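Local atomic coordinates of eukaryotic translation initiation factor 2A (Schizosaccharomyces pombe, PDB entry 3WJ9), a protein that probably directs binding of initiator methionyl-tRNA to the 40S ribosomal subunit in a codon-dependent manner, during early translation of a small set of mRNAs. Residues 68-80 / 85-97. Residues are numbered along the deposited sequence; the frame is centred on the assembly and turned at random.
Sequences LTQLPAANTYELG and GKYLSTWERPGKE
Strands 76-80 and 87-92 run antiparallel at 148°: S89 N bonds G80 O (2.9 Å), with a weak return bond from G80 N to S89 O, while Y77 N and E78 O both bond W91. With its CG anti to the backbone N (chi1 -175°), W91 swings its indole to the Y77 ring, whose face receives the indole edge in an offset T-shaped stack, planes at 84°. R93 holds the far end of this tyrosine: NE and NH2 grip Y77 OH side-on, the latter at 2.8 Å, with the hydroxyl in the guanidinium plane. L79 CD2 meets T90 CG2 at 3.6 Å on one sheet face; E78 and W91 share the other. The extended side chain of E92 lies beside the loop at A73 and A74, its CG near T76 CG2; an alanine here would probably open a gap beside A74 and leave T76 CG2 without one of its packing partners. L71 CD1 touches L88 CD2 at 3.7 Å, bringing the last strand of the preceding propeller blade against this hairpin, which forms the first two strands of the next blade, in WD repeat 1. T76 and L79 pack on A52 of strand 48-53, T90 OG1 bonds W109 NE1, and strand 106-110 continues the sheet beyond 87-92.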
loop_
_atom_site.group_PDB
_atom_site.type_symbol
_atom_site.label_atom_id
_atom_site.label_comp_id
_atom_site.label_asym_id
_atom_site.label_seq_id
_atom_site.Cartn_x
_atom_site.Cartn_y
_atom_site.Cartn_z
ATOM N N LEU A 68 8.811 19.289 12.445
ATOM C CA LEU A 68 7.541 19.954 12.704
ATOM C C LEU A 68 6.903 19.488 14.006
ATOM O O LEU A 68 6.514 20.304 14.842
ATOM C CB LEU A 68 6.570 19.716 11.544
ATOM C CG LEU A 68 6.911 20.340 10.191
ATOM C CD1 LEU A 68 5.923 19.874 9.137
ATOM C CD2 LEU A 68 6.912 21.855 10.290
ATOM N N THR A 69 6.808 18.174 14.174
ATOM C CA THR A 69 6.038 17.595 15.267
ATOM C C THR A 69 6.825 16.535 16.024
ATOM O O THR A 69 7.652 15.831 15.444
ATOM C CB THR A 69 4.731 16.971 14.739
ATOM O OG1 THR A 69 4.034 17.932 13.937
ATOM C CG2 THR A 69 3.828 16.517 15.884
ATOM N N GLN A 70 6.564 16.428 17.324
ATOM C CA GLN A 70 7.183 15.392 18.136
ATOM C C GLN A 70 6.143 14.496 18.804
ATOM O O GLN A 70 5.268 14.971 19.527
ATOM C CB GLN A 70 8.089 16.014 19.196
ATOM C CG GLN A 70 8.823 14.984 20.016
ATOM C CD GLN A 70 9.560 13.999 19.135
ATOM O OE1 GLN A 70 10.626 14.301 18.603
ATOM N NE2 GLN A 70 8.988 12.814 18.969
ATOM N N LEU A 71 6.247 13.194 18.557
ATOM C CA LEU A 71 5.359 12.218 19.174
ATOM C C LEU A 71 6.115 11.303 20.131
ATOM O O LEU A 71 7.087 10.655 19.739
ATOM C CB LEU A 71 4.658 11.382 18.104
ATOM C CG LEU A 71 4.092 12.160 16.914
ATOM C CD1 LEU A 71 3.417 11.217 15.934
ATOM C CD2 LEU A 71 3.128 13.232 17.390
ATOM N N PRO A 72 5.665 11.240 21.393
ATOM C CA PRO A 72 6.280 10.360 22.392
ATOM C C PRO A 72 5.913 8.896 22.172
ATOM O O PRO A 72 5.461 8.227 23.100
ATOM C CB PRO A 72 5.706 10.878 23.713
ATOM C CG PRO A 72 4.388 11.454 23.341
ATOM C CD PRO A 72 4.552 12.025 21.955
ATOM N N ALA A 73 6.110 8.413 20.948
ATOM C CA ALA A 73 5.811 7.031 20.601
ATOM C C ALA A 73 7.069 6.169 20.639
ATOM O O ALA A 73 7.969 6.327 19.814
ATOM C CB ALA A 73 5.162 6.960 19.230
ATOM N N ALA A 74 7.119 5.256 21.603
ATOM C CA ALA A 74 8.267 4.374 21.770
ATOM C C ALA A 74 7.947 2.952 21.324
ATOM O O ALA A 74 6.779 2.575 21.231
ATOM C CB ALA A 74 8.728 4.380 23.217
ATOM N N ASN A 75 8.993 2.177 21.046
ATOM C CA ASN A 75 8.861 0.766 20.683
ATOM C C ASN A 75 7.984 0.536 19.454
ATOM O O ASN A 75 7.408 -0.538 19.293
ATOM C CB ASN A 75 8.299 -0.030 21.864
ATOM C CG ASN A 75 9.000 0.287 23.171
ATOM O OD1 ASN A 75 10.229 0.311 23.240
ATOM N ND2 ASN A 75 8.219 0.541 24.214
ATOM N N THR A 76 7.882 1.544 18.595
ATOM C CA THR A 76 7.041 1.453 17.404
ATOM C C THR A 76 7.619 0.476 16.390
ATOM O O THR A 76 8.824 0.248 16.352
ATOM C CB THR A 76 6.862 2.822 16.720
ATOM O OG1 THR A 76 8.135 3.466 16.599
ATOM C CG2 THR A 76 5.933 3.704 17.533
ATOM N N TYR A 77 6.748 -0.107 15.575
ATOM C CA TYR A 77 7.179 -0.998 14.506
ATOM C C TYR A 77 6.590 -0.551 13.176
ATOM O O TYR A 77 7.187 -0.759 12.121
ATOM C CB TYR A 77 6.766 -2.443 14.791
ATOM C CG TYR A 77 7.590 -3.150 15.844
ATOM C CD1 TYR A 77 7.626 -2.692 17.154
ATOM C CD2 TYR A 77 8.327 -4.281 15.526
ATOM C CE1 TYR A 77 8.378 -3.337 18.117
ATOM C CE2 TYR A 77 9.082 -4.933 16.482
ATOM C CZ TYR A 77 9.102 -4.456 17.776
ATOM O OH TYR A 77 9.852 -5.102 18.733
ATOM N N GLU A 78 5.406 0.052 13.233
ATOM C CA GLU A 78 4.698 0.455 12.023
ATOM C C GLU A 78 4.160 1.881 12.122
ATOM O O GLU A 78 3.806 2.354 13.202
ATOM C CB GLU A 78 3.553 -0.519 11.726
ATOM C CG GLU A 78 3.936 -1.984 11.872
ATOM C CD GLU A 78 3.728 -2.780 10.602
ATOM O OE1 GLU A 78 3.546 -2.161 9.534
ATOM O OE2 GLU A 78 3.760 -4.027 10.671
ATOM N N LEU A 79 4.110 2.561 10.981
ATOM C CA LEU A 79 3.625 3.933 10.907
ATOM C C LEU A 79 2.687 4.080 9.711
ATOM O O LEU A 79 2.803 3.342 8.733
ATOM C CB LEU A 79 4.797 4.915 10.800
ATOM C CG LEU A 79 5.867 4.876 11.897
ATOM C CD1 LEU A 79 7.076 5.709 11.501
ATOM C CD2 LEU A 79 5.306 5.356 13.227
ATOM N N GLY A 80 1.756 5.026 9.791
ATOM C CA GLY A 80 0.800 5.226 8.718
ATOM C C GLY A 80 0.158 6.598 8.715
ATOM O O GLY A 80 -0.346 7.062 9.735
ATOM N N GLY A 85 -2.860 13.289 5.538
ATOM C CA GLY A 85 -1.728 13.421 6.436
ATOM C C GLY A 85 -1.997 14.223 7.694
ATOM O O GLY A 85 -1.064 14.685 8.348
ATOM N N LYS A 86 -3.269 14.393 8.035
ATOM C CA LYS A 86 -3.632 15.118 9.246
ATOM C C LYS A 86 -3.639 14.189 10.453
ATOM O O LYS A 86 -3.795 14.634 11.590
ATOM C CB LYS A 86 -4.996 15.791 9.088
ATOM C CG LYS A 86 -4.988 17.003 8.172
ATOM C CD LYS A 86 -6.379 17.601 8.042
ATOM C CE LYS A 86 -6.355 18.886 7.233
ATOM N NZ LYS A 86 -5.592 19.957 7.932
ATOM N N TYR A 87 -3.471 12.896 10.200
ATOM C CA TYR A 87 -3.386 11.919 11.278
ATOM C C TYR A 87 -2.328 10.860 10.980
ATOM O O TYR A 87 -2.137 10.459 9.831
ATOM C CB TYR A 87 -4.746 11.258 11.515
ATOM C CG TYR A 87 -5.855 12.239 11.814
ATOM C CD1 TYR A 87 -5.993 12.801 13.077
ATOM C CD2 TYR A 87 -6.762 12.609 10.831
ATOM C CE1 TYR A 87 -7.007 13.702 13.352
ATOM C CE2 TYR A 87 -7.777 13.508 11.096
ATOM C CZ TYR A 87 -7.896 14.052 12.357
ATOM O OH TYR A 87 -8.907 14.946 12.620
ATOM N N LEU A 88 -1.642 10.419 12.029
ATOM C CA LEU A 88 -0.601 9.407 11.907
ATOM C C LEU A 88 -0.796 8.338 12.979
ATOM O O LEU A 88 -0.913 8.652 14.161
ATOM C CB LEU A 88 0.787 10.046 12.024
ATOM C CG LEU A 88 2.017 9.137 11.931
ATOM C CD1 LEU A 88 2.300 8.755 10.488
ATOM C CD2 LEU A 88 3.232 9.808 12.549
ATOM N N SER A 89 -0.839 7.078 12.558
ATOM C CA SER A 89 -1.046 5.967 13.483
ATOM C C SER A 89 0.260 5.232 13.772
ATOM O O SER A 89 1.094 5.060 12.885
ATOM C CB SER A 89 -2.089 4.994 12.924
ATOM O OG SER A 89 -3.339 5.636 12.732
ATOM N N THR A 90 0.430 4.801 15.020
ATOM C CA THR A 90 1.663 4.141 15.445
ATOM C C THR A 90 1.403 2.810 16.146
ATOM O O THR A 90 0.866 2.782 17.246
ATOM C CB THR A 90 2.478 5.038 16.403
ATOM O OG1 THR A 90 1.705 5.310 17.578
ATOM C CG2 THR A 90 2.850 6.349 15.731
ATOM N N TRP A 91 1.803 1.711 15.509
ATOM C CA TRP A 91 1.695 0.383 16.113
ATOM C C TRP A 91 2.889 0.107 17.020
ATOM O O TRP A 91 4.036 0.136 16.574
ATOM C CB TRP A 91 1.604 -0.703 15.030
ATOM C CG TRP A 91 1.369 -2.116 15.553
ATOM C CD1 TRP A 91 0.179 -2.767 15.627
ATOM C CD2 TRP A 91 2.356 -3.036 16.041
ATOM N NE1 TRP A 91 0.350 -4.024 16.146
ATOM C CE2 TRP A 91 1.681 -4.218 16.407
ATOM C CE3 TRP A 91 3.739 -2.976 16.213
ATOM C CZ2 TRP A 91 2.341 -5.327 16.931
ATOM C CZ3 TRP A 91 4.397 -4.080 16.734
ATOM C CH2 TRP A 91 3.696 -5.240 17.085
ATOM N N GLU A 92 2.619 -0.149 18.296
ATOM C CA GLU A 92 3.650 -0.626 19.212
ATOM C C GLU A 92 3.436 -2.113 19.458
ATOM O O GLU A 92 2.396 -2.661 19.091
ATOM C CB GLU A 92 3.614 0.140 20.536
ATOM C CG GLU A 92 3.777 1.644 20.407
ATOM C CD GLU A 92 3.725 2.347 21.751
ATOM O OE1 GLU A 92 3.850 3.590 21.779
ATOM O OE2 GLU A 92 3.560 1.658 22.779
ATOM N N ARG A 93 4.412 -2.770 20.075
ATOM C CA ARG A 93 4.250 -4.173 20.434
ATOM C C ARG A 93 3.316 -4.270 21.638
ATOM O O ARG A 93 3.511 -3.571 22.632
ATOM C CB ARG A 93 5.603 -4.824 20.732
ATOM C CG ARG A 93 5.524 -6.327 20.957
ATOM C CD ARG A 93 6.883 -6.942 21.258
ATOM N NE ARG A 93 7.806 -6.852 20.128
ATOM C CZ ARG A 93 7.849 -7.725 19.125
ATOM N NH1 ARG A 93 7.016 -8.756 19.101
ATOM N NH2 ARG A 93 8.725 -7.567 18.142
ATOM N N PRO A 94 2.287 -5.127 21.544
ATOM C CA PRO A 94 1.257 -5.253 22.584
ATOM C C PRO A 94 1.800 -5.684 23.945
ATOM O O PRO A 94 2.899 -6.229 24.033
ATOM C CB PRO A 94 0.311 -6.321 22.016
ATOM C CG PRO A 94 1.105 -7.039 20.983
ATOM C CD PRO A 94 2.021 -6.014 20.400
ATOM N N GLY A 95 1.021 -5.432 24.994
ATOM C CA GLY A 95 1.417 -5.775 26.349
ATOM C C GLY A 95 0.347 -5.466 27.382
ATOM O O GLY A 95 -0.774 -5.092 27.034
ATOM N N LYS A 96 0.698 -5.619 28.657
ATOM C CA LYS A 96 -0.245 -5.404 29.752
ATOM C C LYS A 96 0.264 -4.369 30.761
ATOM O O LYS A 96 1.457 -4.314 31.054
ATOM C CB LYS A 96 -0.539 -6.724 30.467
ATOM C CG LYS A 96 -0.951 -7.862 29.543
ATOM C CD LYS A 96 -2.427 -7.781 29.189
ATOM C CE LYS A 96 -2.821 -8.855 28.188
ATOM N NZ LYS A 96 -3.578 -8.301 27.030
ATOM N N GLU A 97 -0.675 -3.592 31.302
ATOM C CA GLU A 97 -0.421 -2.519 32.271
ATOM C C GLU A 97 -0.077 -3.003 33.683
ATOM O O GLU A 97 -0.320 -4.158 34.030
ATOM C CB GLU A 97 -1.617 -1.565 32.331
ATOM C CG GLU A 97 -1.856 -0.787 31.049
ATOM C CD GLU A 97 -1.216 0.587 31.074
ATOM O OE1 GLU A 97 -0.343 0.819 31.936
ATOM O OE2 GLU A 97 -1.587 1.432 30.234
#